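Long-range contacts in MIP07328p (Drosophila melanogaster, PDB 6FKK), which is a transmembrane semaphorin, represented here by its extracellular sema and PSI domains, that probably acts as a chemorepellent axon guidance cue by binding semaphorin receptors: residues 388-393 with 451-456; 395-400 with 521-526; 415-420 with 437-442; 476-481 with 492-497; 483-488 with 529-534. All blocks are in the same frame, centred on the assembly; numbering follows the deposited sequence.

Interaction 1. Residues 388-393 with 451-456; sequences AIAVHP and RELVIS
Apolar contacts between side chains carry most of this meeting. The methyl CB of Ala-390 rests on two residues of the opposing strand, 3.7 Å from Leu-453 CB and 3.7 Å from Ile-455 CD1, and so fits between them. Next to it, Ala-388 CB lies 3.8 Å from Leu-453 CG. Leu-453 and Ile-455 are built alike: in each, CG or CG1 stands beside the backbone N and anti to the carbonyl carbon, with an extended second torsion (-178° and -175°). The small alanines let the larger side chains press close to the first strand.

Strands 388-393 and 452-456 run almost parallel, 13° apart, yet no hydrogen bond joins them. They belong to separate four-stranded antiparallel sheets, two blades of the sema-domain beta-propeller, and each is a terminal strand of its blade.

A second kind of contact is between side chain and backbone. Ile-455 CD1 reaches 3.5 Å from Val-391 O, and Ala-388 CB sits 4.0 Å from Arg-451 O.

At the start of the second segment, Arg-451 and Glu-452 form a classic bulge opposite Val-465; the guanidinium makes a salt bridge with Asp-467, and Glu-452 OE1 bonds to Ile-30 N.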
# COMPACT_ATOMS: atom_id res chain seq x y z
N ALA A 388 6.83 -4.66 2.32
CA ALA A 388 5.40 -4.82 2.51
C ALA A 388 4.97 -4.20 3.83
O ALA A 388 5.80 -3.87 4.69
CB ALA A 388 5.00 -6.31 2.47
N ILE A 389 3.66 -4.05 4.00
CA ILE A 389 3.10 -3.38 5.17
C ILE A 389 1.71 -3.94 5.43
O ILE A 389 0.97 -4.26 4.50
CB ILE A 389 3.07 -1.85 4.96
CG1 ILE A 389 2.54 -1.13 6.21
CG2 ILE A 389 2.26 -1.49 3.73
CD1 ILE A 389 3.58 -0.93 7.29
N ALA A 390 1.37 -4.07 6.71
CA ALA A 390 0.04 -4.48 7.14
C ALA A 390 -0.12 -4.08 8.60
O ALA A 390 0.86 -4.02 9.35
CB ALA A 390 -0.17 -5.99 6.97
N VAL A 391 -1.35 -3.79 9.00
CA VAL A 391 -1.64 -3.24 10.32
C VAL A 391 -2.79 -4.02 10.96
O VAL A 391 -3.80 -4.29 10.31
CB VAL A 391 -2.00 -1.74 10.25
CG1 VAL A 391 -2.32 -1.21 11.63
CG2 VAL A 391 -0.87 -0.95 9.62
N HIS A 392 -2.62 -4.38 12.24
CA HIS A 392 -3.71 -4.82 13.09
C HIS A 392 -4.08 -3.66 14.00
O HIS A 392 -3.38 -3.41 14.99
CB HIS A 392 -3.31 -6.05 13.92
CG HIS A 392 -4.42 -6.61 14.75
ND1 HIS A 392 -4.24 -7.70 15.59
CD2 HIS A 392 -5.72 -6.25 14.88
CE1 HIS A 392 -5.38 -7.98 16.19
NE2 HIS A 392 -6.29 -7.11 15.78
N PRO A 393 -5.14 -2.92 13.70
CA PRO A 393 -5.37 -1.65 14.40
C PRO A 393 -6.07 -1.83 15.74
O PRO A 393 -6.90 -2.72 15.94
CB PRO A 393 -6.27 -0.88 13.43
CG PRO A 393 -7.03 -1.94 12.72
CD PRO A 393 -6.09 -3.12 12.59
N ARG A 451 6.19 -9.84 -1.13
CA ARG A 451 5.47 -8.92 -2.00
C ARG A 451 4.31 -8.23 -1.28
O ARG A 451 4.14 -7.01 -1.41
CB ARG A 451 4.96 -9.66 -3.24
CG ARG A 451 6.07 -10.22 -4.12
CD ARG A 451 6.80 -9.10 -4.86
NE ARG A 451 7.81 -9.62 -5.78
CZ ARG A 451 9.12 -9.61 -5.54
NH1 ARG A 451 9.58 -9.10 -4.40
NH2 ARG A 451 9.97 -10.11 -6.43
N GLU A 452 3.50 -8.98 -0.54
CA GLU A 452 2.34 -8.43 0.13
C GLU A 452 2.14 -9.12 1.48
O GLU A 452 2.71 -10.18 1.74
CB GLU A 452 1.07 -8.58 -0.72
CG GLU A 452 0.96 -7.59 -1.87
CD GLU A 452 -0.05 -8.02 -2.92
OE1 GLU A 452 -0.13 -9.24 -3.19
OE2 GLU A 452 -0.75 -7.15 -3.46
N LEU A 453 1.32 -8.50 2.32
CA LEU A 453 0.94 -9.05 3.62
C LEU A 453 -0.56 -8.89 3.81
O LEU A 453 -1.10 -7.80 3.61
CB LEU A 453 1.69 -8.36 4.76
CG LEU A 453 3.20 -8.58 4.86
CD1 LEU A 453 3.77 -7.87 6.07
CD2 LEU A 453 3.52 -10.06 4.90
N VAL A 454 -1.23 -9.98 4.18
CA VAL A 454 -2.67 -9.99 4.41
C VAL A 454 -2.91 -10.46 5.83
O VAL A 454 -2.31 -11.44 6.28
CB VAL A 454 -3.39 -10.90 3.40
CG1 VAL A 454 -4.90 -10.78 3.57
CG2 VAL A 454 -2.97 -10.56 1.98
N ILE A 455 -3.80 -9.76 6.54
CA ILE A 455 -4.06 -10.01 7.95
C ILE A 455 -5.49 -10.52 8.10
O ILE A 455 -6.44 -9.87 7.65
CB ILE A 455 -3.84 -8.75 8.79
CG1 ILE A 455 -2.34 -8.48 8.97
CG2 ILE A 455 -4.54 -8.88 10.14
CD1 ILE A 455 -2.05 -7.32 9.89
N SER A 456 -5.63 -11.68 8.74
CA SER A 456 -6.93 -12.22 9.15
C SER A 456 -6.93 -12.28 10.67
O SER A 456 -6.32 -13.18 11.27
CB SER A 456 -7.17 -13.59 8.54
OG SER A 456 -8.39 -14.14 9.01

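Interaction 2. Residues 395-400 with 521-526; sequences VKSLSG and QSLNST
Gln-521 opens the segment and does most of the work. Its CG is anti to the backbone N (chi1 -177°) and the chain stays extended, which carries the amide across to the turn that follows strand 386-396. There OE1 accepts the backbone N-H of Leu-398, with N and OE1 2.9 Å apart and an angle of 152° at the hydrogen; the donor stands above the amide's carbonyl plane, 35° out of it. Leu-398 and Gln-521 slide past each other in opposite directions, so that Leu-398 CD2 packs 3.6 Å from Gln-521 CB while Leu-398 CB lies beside the amide oxygen. The other end of the amide, NE2, bonds to the carbonyl oxygens of Pro-493 and Cys-495, and these bonds would hold its rotation. An alanine here removes the acceptor of Leu-398 N and both NE2 bonds, and would probably loosen the loop's hold on the turn.

Ser-522 points away from the turn, and its OG shares a hydrogen bond of 2.6 Å with Ser-525 OG. Leu-523 returns to the contact: its CD1 touches Ser-397 CB at 3.8 Å, and the side chain also packs on Pro-493 and Tyr-403. Farther along, Asn-524 OD1 bonds to Lys-434 NZ, and Thr-526 takes the N-cap position of helix 527-533.

Such a pairing, a PSI-domain loop set against the turn between the first two strands of a propeller blade, belongs to the interface between the sema and PSI domains of semaphorins.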
# COMPACT_ATOMS: atom_id res chain seq x y z
N VAL A 395 -5.30 -2.67 18.96
CA VAL A 395 -5.18 -3.81 19.85
C VAL A 395 -5.17 -3.29 21.29
O VAL A 395 -4.33 -2.47 21.65
CB VAL A 395 -3.93 -4.63 19.55
CG1 VAL A 395 -3.79 -5.78 20.54
CG2 VAL A 395 -3.97 -5.15 18.13
N LYS A 396 -6.12 -3.76 22.10
CA LYS A 396 -6.24 -3.30 23.47
C LYS A 396 -5.23 -4.02 24.36
O LYS A 396 -5.24 -5.25 24.45
CB LYS A 396 -7.66 -3.53 23.99
CG LYS A 396 -7.96 -2.84 25.32
CD LYS A 396 -9.35 -3.18 25.82
CE LYS A 396 -9.64 -2.51 27.15
NZ LYS A 396 -9.65 -1.02 27.03
N SER A 397 -4.36 -3.25 25.00
CA SER A 397 -3.35 -3.82 25.88
C SER A 397 -3.97 -4.19 27.23
O SER A 397 -5.09 -3.80 27.56
CB SER A 397 -2.19 -2.84 26.07
OG SER A 397 -2.63 -1.60 26.61
N LEU A 398 -3.22 -4.98 28.02
CA LEU A 398 -3.69 -5.36 29.35
C LEU A 398 -4.01 -4.14 30.18
O LEU A 398 -4.97 -4.13 30.96
CB LEU A 398 -2.63 -6.20 30.06
CG LEU A 398 -2.97 -6.54 31.51
CD1 LEU A 398 -4.10 -7.55 31.53
CD2 LEU A 398 -1.76 -7.06 32.24
N SER A 399 -3.20 -3.08 30.02
CA SER A 399 -3.42 -1.85 30.75
C SER A 399 -4.74 -1.20 30.36
O SER A 399 -5.43 -0.64 31.21
CB SER A 399 -2.24 -0.89 30.53
OG SER A 399 -2.31 -0.26 29.26
N GLY A 400 -5.12 -1.28 29.09
CA GLY A 400 -6.33 -0.65 28.59
C GLY A 400 -6.12 0.30 27.43
O GLY A 400 -7.10 0.72 26.80
N GLN A 521 1.84 -7.70 32.23
CA GLN A 521 2.27 -7.21 30.93
C GLN A 521 3.02 -5.90 31.13
O GLN A 521 2.62 -5.08 31.96
CB GLN A 521 1.09 -7.00 29.97
CG GLN A 521 1.50 -6.56 28.57
CD GLN A 521 0.31 -6.37 27.65
OE1 GLN A 521 -0.41 -5.38 27.74
NE2 GLN A 521 0.09 -7.33 26.75
N SER A 522 4.10 -5.71 30.37
CA SER A 522 4.93 -4.51 30.48
C SER A 522 5.35 -4.10 29.08
O SER A 522 6.24 -4.72 28.49
CB SER A 522 6.13 -4.75 31.38
OG SER A 522 6.87 -3.55 31.56
N LEU A 523 4.71 -3.06 28.55
CA LEU A 523 5.04 -2.54 27.23
C LEU A 523 5.93 -1.31 27.27
O LEU A 523 6.65 -1.05 26.30
CB LEU A 523 3.76 -2.20 26.45
CG LEU A 523 2.72 -3.30 26.28
CD1 LEU A 523 1.54 -2.78 25.46
CD2 LEU A 523 3.33 -4.52 25.61
N ASN A 524 5.90 -0.55 28.37
CA ASN A 524 6.62 0.71 28.49
C ASN A 524 7.92 0.55 29.26
O ASN A 524 8.28 1.39 30.09
CB ASN A 524 5.72 1.75 29.17
CG ASN A 524 6.17 3.17 28.89
OD1 ASN A 524 7.00 3.42 28.02
ND2 ASN A 524 5.61 4.12 29.64
N SER A 525 8.67 -0.52 28.99
CA SER A 525 9.89 -0.82 29.72
C SER A 525 10.89 -1.47 28.77
O SER A 525 10.62 -1.68 27.58
CB SER A 525 9.61 -1.73 30.91
OG SER A 525 9.16 -3.01 30.48
N THR A 526 12.07 -1.78 29.31
CA THR A 526 13.04 -2.57 28.57
C THR A 526 12.58 -4.03 28.53
O THR A 526 11.83 -4.49 29.39
CB THR A 526 14.42 -2.48 29.23
OG1 THR A 526 14.62 -1.15 29.72
CG2 THR A 526 15.51 -2.81 28.22

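Interaction 3. Residues 415-420 with 437-442; sequences VTKFIN and VISEMQ
Neither face of the Phe-418 ring receives anything from residues 437-442: with CG between the backbone N and the carbonyl carbon, the ring leads away to Ile-406 and to Thr-435, earlier on the same strand, and the side chain comes nearest through CB, 3.9 Å from Val-437 CA. A second flat group, the carboxylate of Glu-440, lies alongside Thr-416, pointing the same way; its OE2 takes a weak hydrogen bond from Thr-416 OG1 and forms a salt bridge with Lys-379.

Both side chains hang from an antiparallel beta hairpin whose two strands are the third and fourth of a propeller blade, the later one lying at the sheet's edge. Thr-416, Phe-418, Val-437 and Glu-440 occupy one side of the sheet, while Val-415, Lys-417, Ser-439 and Met-441 occupy the other. Val-415 and Met-441 form a hydrogen-bonded pair, Val-415 N lying 3.0 Å from Met-441 O.

Past the Thr-416/Glu-440 pair, the ladder breaks at a classic beta bulge, where Ile-438 and Ser-439 both face Lys-417. Lys-417 N gives its hydrogen to Ser-439 O (2.9 Å), but Lys-417 O takes two: from Ile-438 N at 2.8 Å, and weakly from Ser-439 N at 3.5 Å. The extra residue brings Ile-438 CD1 to 4.0 Å from Ile-419 CG2, the side chains crossing at about a right angle. The Lys-417 chain passes Ser-439 OG, 3.5 Å from its CD, then bends at chi4 (59°), and NZ bonds to His-477 NE2.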
# COMPACT_ATOMS: atom_id res chain seq x y z
N VAL A 415 9.83 -10.81 8.70
CA VAL A 415 8.65 -10.06 9.10
C VAL A 415 8.93 -9.42 10.45
O VAL A 415 9.43 -10.08 11.36
CB VAL A 415 7.40 -10.95 9.17
CG1 VAL A 415 6.23 -10.17 9.77
CG2 VAL A 415 7.04 -11.48 7.79
N THR A 416 8.62 -8.13 10.57
CA THR A 416 8.88 -7.36 11.78
C THR A 416 7.56 -6.86 12.35
O THR A 416 6.82 -6.13 11.67
CB THR A 416 9.82 -6.19 11.51
OG1 THR A 416 11.10 -6.69 11.10
CG2 THR A 416 9.98 -5.33 12.75
N LYS A 417 7.26 -7.25 13.59
CA LYS A 417 6.16 -6.67 14.35
C LYS A 417 6.71 -5.55 15.23
O LYS A 417 7.79 -5.68 15.81
CB LYS A 417 5.49 -7.72 15.24
CG LYS A 417 4.98 -8.96 14.54
CD LYS A 417 4.50 -9.97 15.58
CE LYS A 417 3.78 -11.15 14.96
NZ LYS A 417 4.62 -11.90 13.99
N PHE A 418 5.95 -4.47 15.35
CA PHE A 418 6.32 -3.40 16.27
C PHE A 418 5.12 -2.52 16.56
O PHE A 418 4.17 -2.45 15.77
CB PHE A 418 7.49 -2.56 15.72
CG PHE A 418 7.11 -1.64 14.59
CD1 PHE A 418 7.17 -2.08 13.28
CD2 PHE A 418 6.72 -0.33 14.84
CE1 PHE A 418 6.83 -1.23 12.23
CE2 PHE A 418 6.38 0.51 13.80
CZ PHE A 418 6.44 0.06 12.50
N ILE A 419 5.17 -1.85 17.71
CA ILE A 419 4.21 -0.83 18.09
C ILE A 419 4.98 0.42 18.47
O ILE A 419 6.20 0.41 18.65
CB ILE A 419 3.29 -1.28 19.25
CG1 ILE A 419 4.12 -1.49 20.52
CG2 ILE A 419 2.53 -2.54 18.88
CD1 ILE A 419 3.28 -1.77 21.75
N ASN A 420 4.25 1.53 18.59
CA ASN A 420 4.83 2.82 18.94
C ASN A 420 4.27 3.29 20.27
O ASN A 420 3.07 3.13 20.55
CB ASN A 420 4.56 3.86 17.86
CG ASN A 420 5.31 3.57 16.57
OD1 ASN A 420 4.70 3.36 15.53
ND2 ASN A 420 6.63 3.58 16.64
N VAL A 437 9.88 -3.03 19.27
CA VAL A 437 9.94 -4.13 18.31
C VAL A 437 9.48 -5.41 19.00
O VAL A 437 10.10 -5.86 19.96
CB VAL A 437 11.35 -4.29 17.74
CG1 VAL A 437 11.44 -5.55 16.89
CG2 VAL A 437 11.73 -3.06 16.92
N ILE A 438 8.39 -5.99 18.50
CA ILE A 438 7.85 -7.21 19.10
C ILE A 438 8.68 -8.42 18.69
O ILE A 438 9.14 -9.19 19.53
CB ILE A 438 6.37 -7.38 18.73
CG1 ILE A 438 5.55 -6.20 19.27
CG2 ILE A 438 5.84 -8.70 19.25
CD1 ILE A 438 4.11 -6.23 18.85
N SER A 439 8.87 -8.61 17.38
CA SER A 439 9.64 -9.75 16.89
C SER A 439 10.11 -9.47 15.47
O SER A 439 9.49 -8.71 14.73
CB SER A 439 8.82 -11.04 16.93
OG SER A 439 7.78 -11.01 15.96
N GLU A 440 11.21 -10.12 15.10
CA GLU A 440 11.69 -10.13 13.72
C GLU A 440 12.12 -11.56 13.41
O GLU A 440 13.17 -12.01 13.88
CB GLU A 440 12.85 -9.16 13.50
CG GLU A 440 13.30 -9.07 12.05
CD GLU A 440 14.46 -8.10 11.84
OE1 GLU A 440 15.63 -8.52 11.99
OE2 GLU A 440 14.19 -6.92 11.53
N MET A 441 11.31 -12.27 12.63
CA MET A 441 11.54 -13.68 12.36
C MET A 441 11.63 -13.93 10.86
O MET A 441 11.02 -13.21 10.06
CB MET A 441 10.43 -14.55 12.95
CG MET A 441 10.09 -14.24 14.40
SD MET A 441 9.07 -15.52 15.14
CE MET A 441 8.57 -14.74 16.67
N GLN A 442 12.39 -14.95 10.50
CA GLN A 442 12.46 -15.40 9.11
C GLN A 442 11.23 -16.23 8.79
O GLN A 442 10.95 -17.22 9.48
CB GLN A 442 13.74 -16.20 8.88
CG GLN A 442 14.01 -16.53 7.43
CD GLN A 442 14.48 -15.33 6.64
OE1 GLN A 442 15.28 -14.53 7.13
NE2 GLN A 442 13.98 -15.18 5.42

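Interaction 4. Residues 476-481 with 492-497; sequences HHCSHI and DPICAW
The imidazole of His-476 is held at an edge and over a face. At the edge, ND1 donates to Asp-492 OD2 over 2.8 Å, nearly straight at 170°, and the oxygen lies in the ring plane and offers its syn lone pair. The carboxylate is nevertheless turned 65° from the ring. Over one face comes the methyl CG2 of Ile-494, 3.7 Å from the ring centroid, a CH-pi contact made by a side chain that crosses the histidine at about a right angle. The same CG2 lies 3.5 Å from Cys-478 SG.

Asp-492 is positioned in turn by an Asx turn: its OD1 accepts from Ile-494 N at 3.0 Å, so one carboxylate serves the ring and its own loop. Here the chain leaving the last propeller strand, 469-474, is fastened to the body of the PSI domain, a small cysteine-rich module. The disulfide between Cys-478 SG and Cys-495 SG (2.0 Å) joins the two segments covalently, with a chi3 of -85°, and both sulphurs stand beside their backbone N.

On its far side the ring passes the connection on to the propeller, through a hydrogen bond of NE2 with His-392 ND1. With ND1 donating to a carboxylate, a positive charge on this buried ring would probably be stabilised, though protonation is not settled. An alanine here removes both ring bonds and the face under Ile-494 CG2, and would probably loosen the junction between the domains.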
# COMPACT_ATOMS: atom_id res chain seq x y z
N HIS A 476 -0.16 -13.57 16.07
CA HIS A 476 0.37 -13.28 17.39
C HIS A 476 0.81 -14.59 18.03
O HIS A 476 0.06 -15.57 18.03
CB HIS A 476 -0.67 -12.58 18.27
CG HIS A 476 -1.09 -11.24 17.75
ND1 HIS A 476 -0.34 -10.10 17.94
CD2 HIS A 476 -2.19 -10.85 17.06
CE1 HIS A 476 -0.96 -9.07 17.38
NE2 HIS A 476 -2.08 -9.50 16.84
N HIS A 477 2.03 -14.60 18.58
CA HIS A 477 2.65 -15.81 19.08
C HIS A 477 2.37 -16.06 20.56
O HIS A 477 3.22 -16.62 21.26
CB HIS A 477 4.16 -15.77 18.84
CG HIS A 477 4.54 -15.37 17.45
ND1 HIS A 477 4.62 -16.28 16.41
CD2 HIS A 477 4.89 -14.17 16.93
CE1 HIS A 477 4.98 -15.65 15.31
NE2 HIS A 477 5.15 -14.37 15.60
N CYS A 478 1.20 -15.65 21.06
CA CYS A 478 0.89 -15.88 22.47
C CYS A 478 0.83 -17.37 22.78
O CYS A 478 1.45 -17.84 23.74
CB CYS A 478 -0.42 -15.20 22.86
SG CYS A 478 -0.65 -13.48 22.35
N SER A 479 0.08 -18.12 21.98
CA SER A 479 -0.09 -19.55 22.24
C SER A 479 1.13 -20.37 21.88
O SER A 479 1.14 -21.58 22.13
CB SER A 479 -1.31 -20.07 21.46
OG SER A 479 -1.14 -19.88 20.07
N HIS A 480 2.17 -19.76 21.30
CA HIS A 480 3.37 -20.49 20.91
C HIS A 480 4.52 -20.30 21.89
O HIS A 480 5.55 -20.96 21.73
CB HIS A 480 3.81 -20.06 19.51
CG HIS A 480 2.89 -20.51 18.42
ND1 HIS A 480 1.60 -20.03 18.28
CD2 HIS A 480 3.05 -21.41 17.42
CE1 HIS A 480 1.02 -20.60 17.24
NE2 HIS A 480 1.88 -21.44 16.70
N ILE A 481 4.38 -19.42 22.88
CA ILE A 481 5.40 -19.23 23.91
C ILE A 481 4.88 -19.84 25.20
O ILE A 481 3.72 -19.64 25.58
CB ILE A 481 5.74 -17.74 24.09
CG1 ILE A 481 6.75 -17.55 25.22
CG2 ILE A 481 4.50 -16.91 24.33
CD1 ILE A 481 8.07 -18.25 24.98
N ASP A 492 4.28 -7.88 23.08
CA ASP A 492 3.09 -7.80 22.24
C ASP A 492 1.92 -7.32 23.09
O ASP A 492 1.63 -7.93 24.12
CB ASP A 492 2.78 -9.16 21.61
CG ASP A 492 1.77 -9.08 20.46
OD1 ASP A 492 0.75 -8.38 20.60
OD2 ASP A 492 2.01 -9.73 19.42
N PRO A 493 1.24 -6.24 22.70
CA PRO A 493 0.13 -5.73 23.53
C PRO A 493 -1.01 -6.72 23.68
O PRO A 493 -1.87 -6.51 24.55
CB PRO A 493 -0.33 -4.47 22.77
CG PRO A 493 0.14 -4.68 21.37
CD PRO A 493 1.44 -5.43 21.48
N ILE A 494 -1.05 -7.79 22.89
CA ILE A 494 -2.15 -8.74 22.94
C ILE A 494 -1.83 -9.97 23.80
O ILE A 494 -2.76 -10.69 24.19
CB ILE A 494 -2.55 -9.16 21.52
CG1 ILE A 494 -4.06 -9.42 21.44
CG2 ILE A 494 -1.78 -10.39 21.07
CD1 ILE A 494 -4.56 -9.51 20.02
N CYS A 495 -0.56 -10.22 24.10
CA CYS A 495 -0.17 -11.35 24.94
C CYS A 495 0.05 -10.87 26.37
O CYS A 495 0.76 -9.88 26.60
CB CYS A 495 1.10 -12.03 24.43
SG CYS A 495 1.12 -12.54 22.68
N ALA A 496 -0.56 -11.56 27.33
CA ALA A 496 -0.35 -11.31 28.74
C ALA A 496 -0.15 -12.64 29.45
O ALA A 496 -0.61 -13.68 28.99
CB ALA A 496 -1.52 -10.53 29.36
N TRP A 497 0.54 -12.59 30.59
CA TRP A 497 0.91 -13.79 31.33
C TRP A 497 -0.02 -13.97 32.53
O TRP A 497 -0.08 -13.10 33.40
CB TRP A 497 2.36 -13.73 31.80
CG TRP A 497 2.76 -14.93 32.58
CD1 TRP A 497 2.89 -15.02 33.94
CD2 TRP A 497 3.07 -16.23 32.06
NE1 TRP A 497 3.28 -16.29 34.30
CE2 TRP A 497 3.39 -17.05 33.16
CE3 TRP A 497 3.12 -16.77 30.78
CZ2 TRP A 497 3.75 -18.39 33.01
CZ3 TRP A 497 3.47 -18.10 30.63
CH2 TRP A 497 3.79 -18.89 31.74

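Interaction 5. Residues 483-488 with 529-534; sequences DCLGCL and AAALLC
Leu-488 can be followed outward from the first helix into the second. Its CB lies 4.2 Å from Ala-530 CB, and CG comes 4.0 Å from Ala-530 O. The chain then forks. CD2 enters the last turn of the other helix, where it meets Ala-530 O, Cys-534 N at 3.6 Å and Leu-533 CB at 4.0 Å, while CD1 turns to the side of Trp-497 on strand 495-498. The leucine thus packs against both the helix and the strand.

Helices 484-488 and 529-533 cross at 133°, their axes 8.2 Å apart at closest approach, and are tied by the disulfide between Cys-484 SG and Cys-534 SG. Helices stapled by cystines around a small sheet are the hallmark of the PSI domain; a second bridge, from Cys-487 to Cys-504, links the first helix to that sheet. Both sulphurs of the Cys-484 bridge stand anti to their own backbone N, reaching out from the helix start on one side and just past the helix end on the other.

Leu-485 flanks the bridge: its CD2 sits 3.8 Å from Cys-534 SG and 3.9 Å from Ala-531 CB. Asp-483, the N-cap of the first helix, accepts from Leu-485 N with OD1 at 3.2 Å, from above the carboxylate plane.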
# COMPACT_ATOMS: atom_id res chain seq x y z
N ASP A 483 7.20 -19.95 28.11
CA ASP A 483 7.94 -19.34 29.21
C ASP A 483 7.33 -17.99 29.57
O ASP A 483 6.89 -17.24 28.71
CB ASP A 483 9.41 -19.18 28.83
CG ASP A 483 10.25 -18.61 29.97
OD1 ASP A 483 9.77 -18.59 31.12
OD2 ASP A 483 11.38 -18.17 29.69
N CYS A 484 7.32 -17.70 30.88
CA CYS A 484 6.83 -16.41 31.36
C CYS A 484 7.75 -15.28 30.93
O CYS A 484 7.28 -14.20 30.55
CB CYS A 484 6.69 -16.45 32.88
SG CYS A 484 6.40 -14.87 33.72
N LEU A 485 9.06 -15.50 30.99
CA LEU A 485 10.01 -14.48 30.57
C LEU A 485 9.82 -14.11 29.11
O LEU A 485 9.93 -12.94 28.74
CB LEU A 485 11.44 -14.97 30.82
CG LEU A 485 11.74 -15.44 32.25
CD1 LEU A 485 13.12 -16.08 32.33
CD2 LEU A 485 11.64 -14.27 33.21
N GLY A 486 9.51 -15.10 28.26
CA GLY A 486 9.27 -14.81 26.86
C GLY A 486 7.96 -14.09 26.62
O GLY A 486 7.85 -13.29 25.68
N CYS A 487 6.95 -14.36 27.45
CA CYS A 487 5.65 -13.70 27.29
C CYS A 487 5.75 -12.21 27.60
O CYS A 487 5.08 -11.39 26.97
CB CYS A 487 4.62 -14.38 28.19
SG CYS A 487 2.89 -13.87 27.96
N LEU A 488 6.60 -11.84 28.57
CA LEU A 488 6.80 -10.44 28.91
C LEU A 488 7.85 -9.77 28.03
O LEU A 488 7.72 -8.59 27.70
CB LEU A 488 7.18 -10.30 30.38
CG LEU A 488 6.04 -9.92 31.33
CD1 LEU A 488 4.84 -10.84 31.16
CD2 LEU A 488 6.50 -9.91 32.77
N ALA A 529 13.75 -5.25 31.56
CA ALA A 529 12.97 -4.69 32.66
C ALA A 529 11.59 -5.32 32.74
O ALA A 529 11.00 -5.38 33.83
CB ALA A 529 12.86 -3.17 32.51
N ALA A 530 11.06 -5.81 31.62
CA ALA A 530 9.77 -6.50 31.64
C ALA A 530 9.89 -7.86 32.31
O ALA A 530 9.09 -8.21 33.18
CB ALA A 530 9.23 -6.64 30.22
N ALA A 531 10.90 -8.64 31.92
CA ALA A 531 11.09 -9.97 32.49
C ALA A 531 11.36 -9.93 33.99
O ALA A 531 11.21 -10.96 34.66
CB ALA A 531 12.23 -10.70 31.77
N LEU A 532 11.76 -8.78 34.53
CA LEU A 532 11.94 -8.67 35.97
C LEU A 532 10.61 -8.76 36.70
O LEU A 532 10.53 -9.32 37.80
CB LEU A 532 12.65 -7.36 36.32
CG LEU A 532 14.09 -7.21 35.82
CD1 LEU A 532 14.70 -5.90 36.31
CD2 LEU A 532 14.94 -8.40 36.26
N LEU A 533 9.54 -8.21 36.11
CA LEU A 533 8.22 -8.32 36.70
C LEU A 533 7.76 -9.78 36.78
O LEU A 533 7.02 -10.15 37.69
CB LEU A 533 7.20 -7.50 35.91
CG LEU A 533 7.11 -5.98 36.14
CD1 LEU A 533 8.38 -5.25 35.74
CD2 LEU A 533 5.91 -5.42 35.38
N CYS A 534 8.20 -10.60 35.83
CA CYS A 534 7.86 -12.02 35.86
C CYS A 534 8.43 -12.66 37.13
O CYS A 534 9.56 -12.35 37.53
CB CYS A 534 8.40 -12.73 34.62
SG CYS A 534 8.15 -14.52 34.68

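The five contacts run from the propeller into the PSI domain. Interactions 1 and 3, centres 12 Å apart, use the first and last two strands of one blade, and interaction 1 adds the next blade. Along the chain, 415-420 and 437-442 fall between the two segments of interaction 1. Interaction 2 bridges the domains, from the end of strand 386-396 to a PSI loop. The centres of interactions 2, 4 and 5 lie about 12 Å from one another. Segments of 4 and 5 alternate within the PSI domain; interaction 2, spanning both domains, encloses 4 and alternates with 5. Interaction 4 touches interactions 1 and 3, consistent with a PSI domain held firmly against the propeller.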